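Local atomic coordinates of transcriptional repressor PadR (Bacillus cereus, PDB entry 6JYI), a protein that probably binds DNA through a winged helix-turn-helix domain and acts as a dimeric transcriptional repressor of the PadR family. Residues K8-L14 with E84-Y88; I29-V34 with K138-W142; F102-M106 with W120-E124; K128-I132 with Y161-V165; L17-S23 with K72-I77. All blocks are in the same frame, centred on the assembly; numbering follows the deposited sequence.

Contact 1. Residues K8-L14 with E84-Y88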
# COMPACT_ATOMS: atom_id res chain seq x y z
N LYS A 8 -3.24 0.12 14.44
CA LYS A 8 -2.34 1.19 14.03
C LYS A 8 -3.03 2.41 13.45
O LYS A 8 -2.50 3.52 13.54
CB LYS A 8 -1.34 0.61 13.04
CG LYS A 8 -0.00 1.18 13.07
CD LYS A 8 1.04 0.18 12.49
CE LYS A 8 1.57 -0.81 13.54
NZ LYS A 8 2.57 -1.74 12.95
N GLY A 9 -4.21 2.22 12.85
CA GLY A 9 -5.08 3.32 12.47
C GLY A 9 -5.26 4.38 13.55
O GLY A 9 -5.30 5.56 13.25
N ARG A 10 -5.40 3.95 14.80
CA ARG A 10 -5.56 4.86 15.94
C ARG A 10 -4.31 5.77 16.08
O ARG A 10 -4.41 6.95 16.40
CB ARG A 10 -5.75 4.06 17.21
CG ARG A 10 -7.00 3.22 17.25
CD ARG A 10 -6.85 2.09 18.26
NE ARG A 10 -6.55 2.55 19.63
CZ ARG A 10 -7.43 2.65 20.63
NH1 ARG A 10 -8.71 2.34 20.43
NH2 ARG A 10 -7.03 3.05 21.84
N ASP A 11 -3.14 5.21 15.81
CA ASP A 11 -1.88 5.99 15.94
C ASP A 11 -1.66 7.00 14.87
O ASP A 11 -0.96 7.99 15.10
CB ASP A 11 -0.69 5.05 16.04
CG ASP A 11 -0.91 4.06 17.08
OD1 ASP A 11 -1.07 4.50 18.23
OD2 ASP A 11 -0.97 2.84 16.79
N VAL A 12 -2.28 6.81 13.70
CA VAL A 12 -2.28 7.85 12.70
C VAL A 12 -2.94 9.11 13.29
O VAL A 12 -2.39 10.22 13.19
CB VAL A 12 -3.03 7.47 11.39
CG1 VAL A 12 -3.07 8.66 10.47
CG2 VAL A 12 -2.40 6.24 10.67
N VAL A 13 -4.11 8.92 13.90
CA VAL A 13 -4.86 10.02 14.50
C VAL A 13 -4.12 10.60 15.68
O VAL A 13 -3.95 11.80 15.77
CB VAL A 13 -6.29 9.58 14.90
CG1 VAL A 13 -6.99 10.67 15.70
CG2 VAL A 13 -7.08 9.19 13.62
N LEU A 14 -3.64 9.74 16.59
CA LEU A 14 -2.89 10.25 17.77
C LEU A 14 -1.67 10.99 17.37
O LEU A 14 -1.36 12.09 17.91
CB LEU A 14 -2.54 9.11 18.74
CG LEU A 14 -3.77 8.47 19.39
CD1 LEU A 14 -3.40 7.13 20.13
CD2 LEU A 14 -4.40 9.44 20.39
N GLU A 84 -0.08 5.99 24.44
CA GLU A 84 -0.36 5.04 23.37
C GLU A 84 0.50 5.39 22.13
O GLU A 84 1.11 4.51 21.53
CB GLU A 84 -1.85 5.05 22.98
CG GLU A 84 -2.16 4.08 21.85
CD GLU A 84 -3.63 3.88 21.57
OE1 GLU A 84 -4.49 4.28 22.41
OE2 GLU A 84 -3.93 3.27 20.52
N PHE A 85 0.55 6.66 21.74
CA PHE A 85 1.37 7.03 20.57
C PHE A 85 2.85 6.63 20.78
O PHE A 85 3.47 5.97 19.92
CB PHE A 85 1.33 8.51 20.29
CG PHE A 85 2.18 8.90 19.12
CD1 PHE A 85 1.83 8.48 17.85
CD2 PHE A 85 3.35 9.61 19.31
CE1 PHE A 85 2.65 8.81 16.75
CE2 PHE A 85 4.14 9.97 18.21
CZ PHE A 85 3.79 9.55 16.98
N TYR A 86 3.41 7.00 21.93
CA TYR A 86 4.81 6.69 22.17
C TYR A 86 5.07 5.18 22.27
O TYR A 86 6.12 4.72 21.81
CB TYR A 86 5.39 7.45 23.36
CG TYR A 86 5.84 8.85 23.05
CD1 TYR A 86 6.93 9.10 22.20
CD2 TYR A 86 5.16 9.95 23.56
CE1 TYR A 86 7.34 10.39 21.92
CE2 TYR A 86 5.57 11.25 23.28
CZ TYR A 86 6.63 11.46 22.45
OH TYR A 86 7.08 12.74 22.19
N GLN A 87 4.11 4.42 22.79
CA GLN A 87 4.24 2.97 22.75
C GLN A 87 4.28 2.46 21.31
O GLN A 87 5.11 1.61 20.97
CB GLN A 87 3.12 2.32 23.56
CG GLN A 87 3.33 2.41 25.11
CD GLN A 87 2.17 1.80 25.92
OE1 GLN A 87 1.16 1.36 25.36
NE2 GLN A 87 2.33 1.77 27.23
N TYR A 88 3.39 2.98 20.45
CA TYR A 88 3.37 2.61 19.05
C TYR A 88 4.75 2.82 18.46
O TYR A 88 5.31 1.92 17.80
CB TYR A 88 2.25 3.42 18.30
CG TYR A 88 2.58 3.69 16.86
CD1 TYR A 88 2.58 2.65 15.93
CD2 TYR A 88 2.93 4.96 16.45
CE1 TYR A 88 2.93 2.90 14.57
CE2 TYR A 88 3.25 5.23 15.10
CZ TYR A 88 3.24 4.18 14.18
OH TYR A 88 3.61 4.40 12.89
O HOH W 1 -1.92 2.08 19.44
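Glu-84, its CG swung opposite the backbone N (chi1 179°) and its chain extended beyond, reaches across to Arg-10, whose chain bends at its third torsion (chi3 57°) to bring the guanidinium round to meet it. The grip is side-on: NE of Arg-10 donates to OE2 of Glu-84 at 2.9 Å, and NH2 of Arg-10 to OE1 of Glu-84, also at 2.9 Å. Both carboxylate oxygens use their syn lone pairs, and the two flat groups are nearly coplanar, which fixes the rotation of each. Leu-14 packs its CD1 against CD of Glu-84 at 3.6 Å. One turn after Glu-84, the Tyr-88 ring is overlain by Asp-11, its CB over one face, 3.8 Å from the ring centroid, and its carboxylate stacked only 7° from the ring plane. Water 1 stands 2.8 Å from OD1 of Asp-11 and 2.6 Å from OE2 of Glu-84, and may ease the repulsion between the two carboxylates. Arg-10 also pairs with Glu-56, just beyond helix 46-55. Beside the contact, Asp-101 of the second subunit bonds Tyr-88 OH. The contact joins helices 8-19 and 79-89 of the winged helix-turn-helix domain, while Val-12 and Val-13 pack on helices 24-35 and 46-55.

Contact 2. Residues I29-V34 with K138-W142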
# COMPACT_ATOMS: atom_id res chain seq x y z
N ILE A 29 -8.72 16.34 5.99
CA ILE A 29 -7.97 16.89 4.85
C ILE A 29 -6.53 16.37 4.90
O ILE A 29 -6.01 15.96 3.88
CB ILE A 29 -8.04 18.41 4.76
CG1 ILE A 29 -9.49 18.90 4.83
CG2 ILE A 29 -7.40 18.90 3.44
CD1 ILE A 29 -10.26 18.93 3.50
N VAL A 30 -5.90 16.35 6.08
CA VAL A 30 -4.52 15.82 6.17
C VAL A 30 -4.47 14.37 5.70
O VAL A 30 -3.57 13.97 4.99
CB VAL A 30 -3.87 15.89 7.56
CG1 VAL A 30 -2.34 15.59 7.39
CG2 VAL A 30 -3.99 17.24 8.12
N PHE A 31 -5.49 13.61 6.08
CA PHE A 31 -5.62 12.24 5.61
C PHE A 31 -5.69 12.15 4.08
O PHE A 31 -5.00 11.32 3.47
CB PHE A 31 -6.85 11.57 6.18
CG PHE A 31 -6.56 10.52 7.20
CD1 PHE A 31 -6.36 9.23 6.81
CD2 PHE A 31 -6.45 10.85 8.54
CE1 PHE A 31 -6.08 8.25 7.69
CE2 PHE A 31 -6.17 9.86 9.48
CZ PHE A 31 -5.99 8.54 9.04
N GLU A 32 -6.53 12.96 3.46
CA GLU A 32 -6.69 12.88 2.02
C GLU A 32 -5.45 13.38 1.30
O GLU A 32 -5.13 12.89 0.21
CB GLU A 32 -7.84 13.74 1.52
CG GLU A 32 -9.19 13.48 2.11
CD GLU A 32 -10.19 14.59 1.72
OE1 GLU A 32 -9.77 15.64 1.17
OE2 GLU A 32 -11.40 14.40 1.97
N ASP A 33 -4.80 14.39 1.87
CA ASP A 33 -3.69 15.07 1.21
C ASP A 33 -2.38 14.28 1.29
O ASP A 33 -1.61 14.25 0.33
CB ASP A 33 -3.44 16.45 1.87
CG ASP A 33 -4.43 17.54 1.42
OD1 ASP A 33 -5.26 17.34 0.48
OD2 ASP A 33 -4.35 18.63 2.03
N VAL A 34 -2.13 13.68 2.46
CA VAL A 34 -0.85 13.11 2.83
C VAL A 34 -0.97 11.60 3.05
O VAL A 34 -0.30 10.82 2.35
CB VAL A 34 -0.32 13.76 4.14
CG1 VAL A 34 0.85 13.00 4.69
CG2 VAL A 34 0.00 15.23 3.93
N LYS A 138 1.17 19.88 -0.83
CA LYS A 138 0.47 19.50 0.40
C LYS A 138 1.39 19.40 1.63
O LYS A 138 0.97 19.73 2.72
CB LYS A 138 -0.28 18.20 0.17
CG LYS A 138 -1.35 18.31 -0.93
CD LYS A 138 -2.24 19.51 -0.76
CE LYS A 138 -3.49 19.42 -1.62
NZ LYS A 138 -4.13 20.74 -1.66
N TYR A 139 2.63 18.95 1.46
CA TYR A 139 3.57 18.92 2.61
C TYR A 139 3.93 20.34 3.07
O TYR A 139 4.09 20.58 4.25
CB TYR A 139 4.83 18.12 2.29
CG TYR A 139 4.77 16.66 2.61
CD1 TYR A 139 3.95 15.80 1.91
CD2 TYR A 139 5.55 16.12 3.62
CE1 TYR A 139 3.93 14.44 2.17
CE2 TYR A 139 5.52 14.76 3.92
CZ TYR A 139 4.71 13.93 3.18
OH TYR A 139 4.68 12.59 3.47
N GLU A 140 4.03 21.29 2.15
CA GLU A 140 4.28 22.69 2.52
C GLU A 140 3.10 23.32 3.28
O GLU A 140 3.30 24.21 4.10
CB GLU A 140 4.65 23.52 1.28
CG GLU A 140 5.94 23.01 0.60
CD GLU A 140 6.32 23.76 -0.69
OE1 GLU A 140 5.45 24.42 -1.32
OE2 GLU A 140 7.51 23.66 -1.07
N LYS A 141 1.87 22.88 2.97
CA LYS A 141 0.67 23.29 3.69
C LYS A 141 0.61 22.66 5.10
O LYS A 141 0.38 23.35 6.09
CB LYS A 141 -0.58 22.90 2.88
CG LYS A 141 -1.92 23.21 3.58
CD LYS A 141 -3.15 22.85 2.69
CE LYS A 141 -4.47 23.18 3.40
NZ LYS A 141 -5.66 22.58 2.72
N TRP A 142 0.82 21.35 5.18
CA TRP A 142 0.64 20.63 6.46
C TRP A 142 1.85 20.60 7.38
O TRP A 142 1.68 20.51 8.61
CB TRP A 142 0.12 19.21 6.23
CG TRP A 142 -1.31 19.26 5.79
CD1 TRP A 142 -1.79 18.92 4.55
CD2 TRP A 142 -2.44 19.72 6.55
NE1 TRP A 142 -3.13 19.12 4.49
CE2 TRP A 142 -3.57 19.63 5.70
CE3 TRP A 142 -2.61 20.18 7.85
CZ2 TRP A 142 -4.85 19.97 6.12
CZ3 TRP A 142 -3.90 20.55 8.27
CH2 TRP A 142 -5.00 20.43 7.41
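Ile-29 to Val-34 and Lys-138 to Trp-142 run antiparallel, at 151°, with their short helix axes 10.3 Å apart, joining helix 24-35 of the winged helix-turn-helix domain to the end of helix 114-142. The indole of Trp-142 enters as a knob into a hole formed by Ile-29, Val-30, Asp-33 and Val-34. With chi1 at -71°, its CG lies beside the backbone N and the ring projects toward helix 24-35. Val-30 lays CG2 over one face of the six-membered ring; CB of Ile-29 approaches CZ2 of Trp-142 to 3.8 Å, and CG2 of Val-34 lies 4.1 Å from CD1 of Trp-142. At the rim of the indole, NE1 of Trp-142 donates to OD2 of Asp-33 at 2.8 Å, in a bond of 164° that stays in the ring plane and uses the anti lone pair. The bent chain of Lys-138 crosses the carboxylate at about a right angle. NZ of Lys-138 is 4.2 Å from OD1 of Asp-33, and NZ of Lys-141 is 4.2 Å from OD2 of Asp-33, beyond salt-bridge range. One directional bond therefore sets the rotation of an otherwise apolar knob, while two positive charges probably help keep the buried aspartate ionised.

Contact 3. Residues F102-M106 with W120-E124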
# COMPACT_ATOMS: atom_id res chain seq x y z
N PHE A 102 -4.35 -2.36 -10.35
CA PHE A 102 -3.63 -2.17 -11.61
C PHE A 102 -2.55 -3.25 -11.89
O PHE A 102 -2.49 -3.78 -13.00
CB PHE A 102 -2.98 -0.80 -11.67
CG PHE A 102 -2.03 -0.64 -12.83
CD1 PHE A 102 -2.51 -0.46 -14.12
CD2 PHE A 102 -0.65 -0.68 -12.63
CE1 PHE A 102 -1.63 -0.31 -15.19
CE2 PHE A 102 0.23 -0.55 -13.69
CZ PHE A 102 -0.26 -0.37 -14.97
N LEU A 103 -1.69 -3.55 -10.93
CA LEU A 103 -0.68 -4.57 -11.16
C LEU A 103 -1.30 -5.97 -11.35
O LEU A 103 -0.75 -6.78 -12.09
CB LEU A 103 0.39 -4.58 -10.08
CG LEU A 103 1.28 -3.32 -10.07
CD1 LEU A 103 2.25 -3.31 -8.87
CD2 LEU A 103 2.03 -3.19 -11.38
N MSE A 104 -2.45 -6.24 -10.72
CA MSE A 104 -3.13 -7.52 -10.91
C MSE A 104 -3.77 -7.58 -12.30
O MSE A 104 -3.77 -8.64 -12.93
CB MSE A 104 -4.20 -7.70 -9.83
CG MSE A 104 -4.86 -9.05 -9.81
SE MSE A 104 -3.62 -10.49 -9.33
CE MSE A 104 -3.28 -10.00 -7.50
N ARG A 105 -4.26 -6.44 -12.80
CA ARG A 105 -4.79 -6.38 -14.18
C ARG A 105 -3.67 -6.69 -15.17
O ARG A 105 -3.89 -7.45 -16.12
CB ARG A 105 -5.37 -5.02 -14.52
CG ARG A 105 -6.50 -4.52 -13.62
CD ARG A 105 -7.76 -5.38 -13.61
NE ARG A 105 -8.74 -4.78 -12.69
CZ ARG A 105 -9.87 -4.16 -13.02
NH1 ARG A 105 -10.28 -4.05 -14.29
NH2 ARG A 105 -10.62 -3.64 -12.05
N MSE A 106 -2.49 -6.12 -14.93
CA MSE A 106 -1.34 -6.42 -15.77
C MSE A 106 -0.98 -7.91 -15.65
O MSE A 106 -0.70 -8.56 -16.65
CB MSE A 106 -0.12 -5.59 -15.42
CG MSE A 106 -0.30 -4.11 -15.58
SE MSE A 106 -0.61 -3.56 -17.40
CE MSE A 106 -2.51 -3.17 -17.25
N TRP A 120 -5.13 1.40 -19.69
CA TRP A 120 -4.86 1.25 -18.27
C TRP A 120 -3.50 1.80 -17.89
O TRP A 120 -3.36 2.48 -16.86
CB TRP A 120 -4.96 -0.23 -17.88
CG TRP A 120 -6.36 -0.70 -17.75
CD1 TRP A 120 -7.47 0.05 -17.51
CD2 TRP A 120 -6.80 -2.06 -17.76
NE1 TRP A 120 -8.57 -0.75 -17.38
CE2 TRP A 120 -8.19 -2.05 -17.53
CE3 TRP A 120 -6.15 -3.28 -17.92
CZ2 TRP A 120 -8.95 -3.23 -17.49
CZ3 TRP A 120 -6.90 -4.44 -17.88
CH2 TRP A 120 -8.29 -4.40 -17.66
N ILE A 121 -2.48 1.52 -18.71
CA ILE A 121 -1.14 2.04 -18.44
C ILE A 121 -1.14 3.57 -18.49
O ILE A 121 -0.57 4.22 -17.62
CB ILE A 121 -0.06 1.45 -19.39
CG1 ILE A 121 0.23 -0.01 -19.01
CG2 ILE A 121 1.25 2.25 -19.31
CD1 ILE A 121 1.04 -0.76 -20.04
N LYS A 122 -1.81 4.14 -19.48
CA LYS A 122 -1.82 5.59 -19.65
C LYS A 122 -2.54 6.26 -18.48
O LYS A 122 -2.05 7.26 -17.93
CB LYS A 122 -2.42 6.00 -21.02
N ASP A 123 -3.66 5.67 -18.06
CA ASP A 123 -4.36 6.14 -16.85
C ASP A 123 -3.49 6.13 -15.60
O ASP A 123 -3.54 7.05 -14.77
CB ASP A 123 -5.59 5.27 -16.56
CG ASP A 123 -6.64 5.41 -17.61
OD1 ASP A 123 -6.64 6.44 -18.30
OD2 ASP A 123 -7.45 4.47 -17.76
N GLU A 124 -2.71 5.07 -15.46
CA GLU A 124 -1.82 4.88 -14.30
C GLU A 124 -0.67 5.89 -14.29
O GLU A 124 -0.32 6.46 -13.24
CB GLU A 124 -1.27 3.46 -14.31
CG GLU A 124 -0.59 3.07 -13.03
CD GLU A 124 -1.56 3.02 -11.87
OE1 GLU A 124 -2.79 3.13 -12.11
OE2 GLU A 124 -1.07 2.85 -10.74
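Phe-102 to Met-106 and Trp-120 to Glu-124 are helical segments running at 157° to one another, with axes 11.2 Å apart. Phe-102 points its ring into the gap, CG lying opposite the backbone N (chi1 170°). Glu-124 covers one face of that ring: CG sits 3.7 Å from the centroid, almost on the ring normal, and the carboxylate beyond it runs parallel to the ring within 4°. Met-106, a selenomethionine, backs the opposite face with its CG. Its selenium touches CG1 of Ile-121 at 4.0 Å, while its CE reaches the edge of the indole, 3.7 Å from CE3 of Trp-120. CG of Arg-105 lies over one face of the indole, toward the rim, and CB is 3.7 Å from CZ3 of Trp-120; the guanidinium turns nearly perpendicular to the indole, with NH1 3.6 Å from CZ2 of Trp-120. No hydrogen bond links the segments; the polar ends are held elsewhere, Glu-124 by Lys-128 and Arg-105 by Asp-101 and by Thr-91 O of the second subunit. Leu-168 of helix 148-175 adds to the cluster. Such an antiparallel helical hairpin, closed over a hydrophobic core, is consistent with the C-terminal dimerization domain of PadR-like regulators.

Contact 4. Residues K128-I132 with Y161-V165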
# COMPACT_ATOMS: atom_id res chain seq x y z
N LYS A 128 -0.25 8.72 -11.30
CA LYS A 128 0.98 8.86 -10.51
C LYS A 128 1.62 10.23 -10.72
O LYS A 128 2.14 10.83 -9.77
CB LYS A 128 1.97 7.71 -10.76
CG LYS A 128 1.45 6.30 -10.31
CD LYS A 128 1.76 6.03 -8.88
CE LYS A 128 0.87 4.95 -8.22
NZ LYS A 128 1.05 3.58 -8.77
N GLU A 129 1.57 10.73 -11.96
CA GLU A 129 2.06 12.08 -12.27
C GLU A 129 1.33 13.16 -11.45
O GLU A 129 1.96 14.05 -10.89
CB GLU A 129 1.99 12.36 -13.80
CG GLU A 129 3.18 11.75 -14.57
CD GLU A 129 3.17 11.95 -16.09
OE1 GLU A 129 2.15 12.40 -16.68
OE2 GLU A 129 4.20 11.61 -16.72
N ALA A 130 -0.00 13.05 -11.38
CA ALA A 130 -0.82 13.96 -10.57
C ALA A 130 -0.45 13.90 -9.06
O ALA A 130 -0.21 14.95 -8.45
CB ALA A 130 -2.30 13.66 -10.77
N TYR A 131 -0.36 12.68 -8.51
CA TYR A 131 0.04 12.47 -7.09
C TYR A 131 1.38 13.13 -6.80
O TYR A 131 1.57 13.76 -5.75
CB TYR A 131 0.25 11.01 -6.73
CG TYR A 131 -0.91 10.04 -6.85
CD1 TYR A 131 -2.24 10.44 -6.77
CD2 TYR A 131 -0.64 8.68 -7.00
CE1 TYR A 131 -3.28 9.49 -6.88
CE2 TYR A 131 -1.65 7.73 -7.12
CZ TYR A 131 -2.96 8.14 -7.07
OH TYR A 131 -3.94 7.15 -7.19
N ILE A 132 2.33 12.96 -7.72
CA ILE A 132 3.65 13.53 -7.56
C ILE A 132 3.47 15.02 -7.35
O ILE A 132 3.79 15.51 -6.26
CB ILE A 132 4.59 13.19 -8.74
CG1 ILE A 132 5.04 11.72 -8.64
CG2 ILE A 132 5.81 14.08 -8.74
CD1 ILE A 132 5.80 11.19 -9.90
N TYR A 161 7.02 6.76 -6.81
CA TYR A 161 6.11 7.12 -7.88
C TYR A 161 6.79 7.48 -9.19
O TYR A 161 6.29 7.12 -10.28
CB TYR A 161 5.24 8.31 -7.47
CG TYR A 161 4.15 8.04 -6.46
CD1 TYR A 161 3.52 6.81 -6.38
CD2 TYR A 161 3.71 9.05 -5.62
CE1 TYR A 161 2.49 6.59 -5.45
CE2 TYR A 161 2.72 8.86 -4.72
CZ TYR A 161 2.10 7.63 -4.63
OH TYR A 161 1.08 7.48 -3.71
N SER A 162 7.88 8.24 -9.11
CA SER A 162 8.57 8.66 -10.32
C SER A 162 9.19 7.47 -11.04
O SER A 162 9.22 7.43 -12.28
CB SER A 162 9.62 9.73 -10.01
OG SER A 162 8.99 10.89 -9.49
N ALA A 163 9.65 6.49 -10.29
CA ALA A 163 10.28 5.32 -10.87
C ALA A 163 9.20 4.46 -11.49
O ALA A 163 9.39 3.92 -12.58
CB ALA A 163 11.06 4.56 -9.82
N GLN A 164 8.04 4.37 -10.83
CA GLN A 164 6.88 3.67 -11.43
C GLN A 164 6.46 4.30 -12.75
O GLN A 164 6.25 3.60 -13.72
CB GLN A 164 5.69 3.66 -10.50
CG GLN A 164 5.91 2.78 -9.28
CD GLN A 164 4.91 3.06 -8.19
OE1 GLN A 164 3.78 3.46 -8.48
NE2 GLN A 164 5.32 2.91 -6.94
N VAL A 165 6.34 5.64 -12.77
CA VAL A 165 6.01 6.37 -14.00
C VAL A 165 7.00 6.09 -15.14
O VAL A 165 6.59 5.75 -16.25
CB VAL A 165 5.88 7.89 -13.74
CG1 VAL A 165 5.80 8.67 -15.06
CG2 VAL A 165 4.65 8.15 -12.85
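Tyr-161 and Tyr-131 lean together across an antiparallel helix pair, part of the C-terminal helical hairpin through which PadR-like proteins characteristically dimerize. Their planes meet at 44°, with centroids 5.4 Å apart, an oblique pairing in which CD2 of Tyr-131 lies over one face of the Tyr-161 ring, 3.8 Å from CZ of Tyr-161. Ile-132 approaches from the root of the same ring, sliding past it in the opposite direction and setting CG1 3.6 Å from CB of Tyr-161. Lys-128 crosses Tyr-161 nearly perpendicularly, its chain bent at chi2 (-88°) and again at chi4, so that the ammonium curls back to Gln-164. CG2 of Val-165 packs against CB of Lys-128. Beyond the two segments, Tyr-161 OH bonds ND1 of His-37, Glu-129 pairs with Lys-169, and NZ of Lys-128 serves both Glu-124 and Asp-96 of the second subunit. With two carboxylates and an amide oxygen around it, that ammonium is probably kept charged, and it ties the hairpin to the dimer interface. Its hydrogen bond to the amide oxygen is short and nearly collinear with the carbonyl, NZ of Lys-128 standing 2.7 Å from OE1 of Gln-164 at a C=O...N angle of 162°.

Contact 5. Residues L17-S23 with K72-I77; sequences LMQKELS and KKMYFI
Leu-22 and Tyr-75 form a single antiparallel, hydrogen-bonded bridge that fastens the turn after helix 8-19 to the wing of a winged helix-turn-helix domain. N of Tyr-75 donates to O of Leu-22 at 2.9 Å and nearly straight, whereas the return bond from N of Leu-22 to O of Tyr-75 is longer, 3.2 Å, and more bent. Just before the bridge, Glu-21 lays its side chain along Phe-76. CB of Glu-21 sits over the middle of the ring, 3.5 Å from the centroid, and the carboxylate lies 15° from the ring plane. A chi1 of 65° sets CG of Glu-21 between the backbone N and the carbonyl carbon, 3.7 Å from the selenium of Met-74, like Met-18 a selenomethionine. At the helix end, CB of Leu-17 meets CB of Ile-77 at 4.0 Å, and selenium of Met-18 touches CD1 of Ile-77 at 3.8 Å. Further out, strand 59-64 pairs with strand 72-77, while Tyr-75 packs on helix 46-55 through Leu-50. Ser-23 caps the next helix, its OG accepting from Asp-26 N. Water 2 gives a hydrogen to O of Leu-17 at 2.7 Å and accepts one from N of Ile-77 at 3.0 Å.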
# COMPACT_ATOMS: atom_id res chain seq x y z
N LEU A 17 -2.48 14.51 16.20
CA LEU A 17 -2.85 15.36 17.33
C LEU A 17 -1.67 15.72 18.26
O LEU A 17 -1.73 16.69 18.99
CB LEU A 17 -4.01 14.71 18.11
CG LEU A 17 -5.31 14.61 17.32
CD1 LEU A 17 -6.42 13.84 18.11
CD2 LEU A 17 -5.80 16.00 16.93
N MSE A 18 -0.59 14.96 18.17
CA MSE A 18 0.64 15.26 18.92
C MSE A 18 1.16 16.70 18.76
O MSE A 18 1.53 17.30 19.75
CB MSE A 18 1.76 14.25 18.57
CG MSE A 18 1.55 12.92 19.15
SE MSE A 18 1.81 12.91 21.10
CE MSE A 18 3.68 13.38 21.18
N GLN A 19 1.16 17.26 17.56
CA GLN A 19 1.60 18.67 17.44
C GLN A 19 0.61 19.69 17.97
O GLN A 19 0.97 20.60 18.74
CB GLN A 19 1.89 19.05 16.00
CG GLN A 19 2.35 20.47 15.89
CD GLN A 19 3.16 20.72 14.64
OE1 GLN A 19 4.24 20.15 14.47
NE2 GLN A 19 2.65 21.59 13.77
N LYS A 20 -0.62 19.62 17.48
CA LYS A 20 -1.66 20.48 18.05
C LYS A 20 -3.04 19.96 17.78
O LYS A 20 -3.24 19.06 16.95
CB LYS A 20 -1.52 21.93 17.59
CG LYS A 20 -2.13 22.22 16.22
CD LYS A 20 -1.66 23.55 15.67
CE LYS A 20 -1.78 23.58 14.15
NZ LYS A 20 -0.85 22.57 13.53
N GLU A 21 -3.97 20.52 18.54
CA GLU A 21 -5.35 20.23 18.39
C GLU A 21 -5.75 20.48 16.94
O GLU A 21 -5.25 21.39 16.28
CB GLU A 21 -6.22 21.04 19.38
CG GLU A 21 -6.25 22.61 19.23
CD GLU A 21 -5.12 23.33 19.98
OE1 GLU A 21 -4.11 22.68 20.36
OE2 GLU A 21 -5.22 24.58 20.13
N LEU A 22 -6.65 19.64 16.45
CA LEU A 22 -7.18 19.74 15.10
C LEU A 22 -8.67 19.49 15.13
O LEU A 22 -9.14 18.72 15.94
CB LEU A 22 -6.51 18.68 14.23
CG LEU A 22 -5.01 18.87 13.95
CD1 LEU A 22 -4.46 17.59 13.28
CD2 LEU A 22 -4.82 20.07 13.07
N SER A 23 -9.41 20.20 14.27
CA SER A 23 -10.81 19.88 14.03
C SER A 23 -10.92 18.57 13.25
O SER A 23 -9.94 18.12 12.61
CB SER A 23 -11.45 20.99 13.21
OG SER A 23 -10.84 21.09 11.93
N LYS A 72 -14.70 27.00 17.75
CA LYS A 72 -14.30 25.90 16.89
C LYS A 72 -14.19 24.68 17.79
O LYS A 72 -13.57 24.77 18.86
CB LYS A 72 -12.96 26.28 16.25
CG LYS A 72 -12.43 25.40 15.13
CD LYS A 72 -11.26 26.14 14.47
CE LYS A 72 -10.24 25.20 13.79
NZ LYS A 72 -9.09 25.99 13.23
N LYS A 73 -14.80 23.56 17.41
CA LYS A 73 -14.61 22.33 18.19
C LYS A 73 -13.37 21.63 17.67
O LYS A 73 -13.20 21.46 16.46
CB LYS A 73 -15.83 21.40 18.16
CG LYS A 73 -17.11 22.02 18.77
CD LYS A 73 -18.16 20.93 19.08
CE LYS A 73 -19.54 21.51 19.41
NZ LYS A 73 -20.32 22.03 18.23
N MSE A 74 -12.45 21.29 18.58
CA MSE A 74 -11.24 20.62 18.16
C MSE A 74 -10.94 19.49 19.11
O MSE A 74 -11.40 19.47 20.27
CB MSE A 74 -10.07 21.62 18.08
CG MSE A 74 -10.28 22.72 16.95
SE MSE A 74 -8.80 23.98 16.94
CE MSE A 74 -7.57 23.15 15.80
N TYR A 75 -10.17 18.54 18.60
CA TYR A 75 -9.72 17.39 19.37
C TYR A 75 -8.36 17.65 19.90
O TYR A 75 -7.46 18.08 19.16
CB TYR A 75 -9.67 16.14 18.49
CG TYR A 75 -11.01 15.76 17.94
CD1 TYR A 75 -11.88 14.93 18.64
CD2 TYR A 75 -11.43 16.25 16.71
CE1 TYR A 75 -13.13 14.62 18.13
CE2 TYR A 75 -12.68 15.93 16.18
CZ TYR A 75 -13.53 15.13 16.89
OH TYR A 75 -14.78 14.83 16.34
N PHE A 76 -8.17 17.30 21.16
CA PHE A 76 -6.92 17.47 21.85
C PHE A 76 -6.49 16.08 22.36
O PHE A 76 -7.28 15.37 22.99
CB PHE A 76 -7.13 18.35 23.09
CG PHE A 76 -7.37 19.82 22.80
CD1 PHE A 76 -8.58 20.27 22.29
CD2 PHE A 76 -6.39 20.77 23.14
CE1 PHE A 76 -8.80 21.64 22.07
CE2 PHE A 76 -6.61 22.14 22.92
CZ PHE A 76 -7.80 22.58 22.39
N ILE A 77 -5.24 15.73 22.17
CA ILE A 77 -4.69 14.51 22.76
C ILE A 77 -4.46 14.67 24.28
O ILE A 77 -4.10 15.77 24.75
CB ILE A 77 -3.38 14.10 22.04
CG1 ILE A 77 -3.05 12.62 22.28
CG2 ILE A 77 -2.24 15.08 22.37
CD1 ILE A 77 -1.89 12.09 21.46
O HOH W 2 -3.71 17.70 20.49

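The five contacts divide between two parts of the fold. Contacts 1 and 5, centred 15 Å apart, share helix 8-19 and touch directly; contact 5 is nested within the chain loop closed by contact 1, and together they assemble the winged helix-turn-helix domain. Both close before contacts 3 and 4 open. These two, 13 Å apart, lie beyond the chain's centre and share helix 114-142 with contact 2. Contact 2 joins the two parts, tying helix 24-35 to the end of helix 114-142, and its Phe-31 packs on Val-12 of contact 1; its loop encloses contact 3 and alternates with contact 4. All five touch the second subunit, consistent with a dimer interface that runs along both parts.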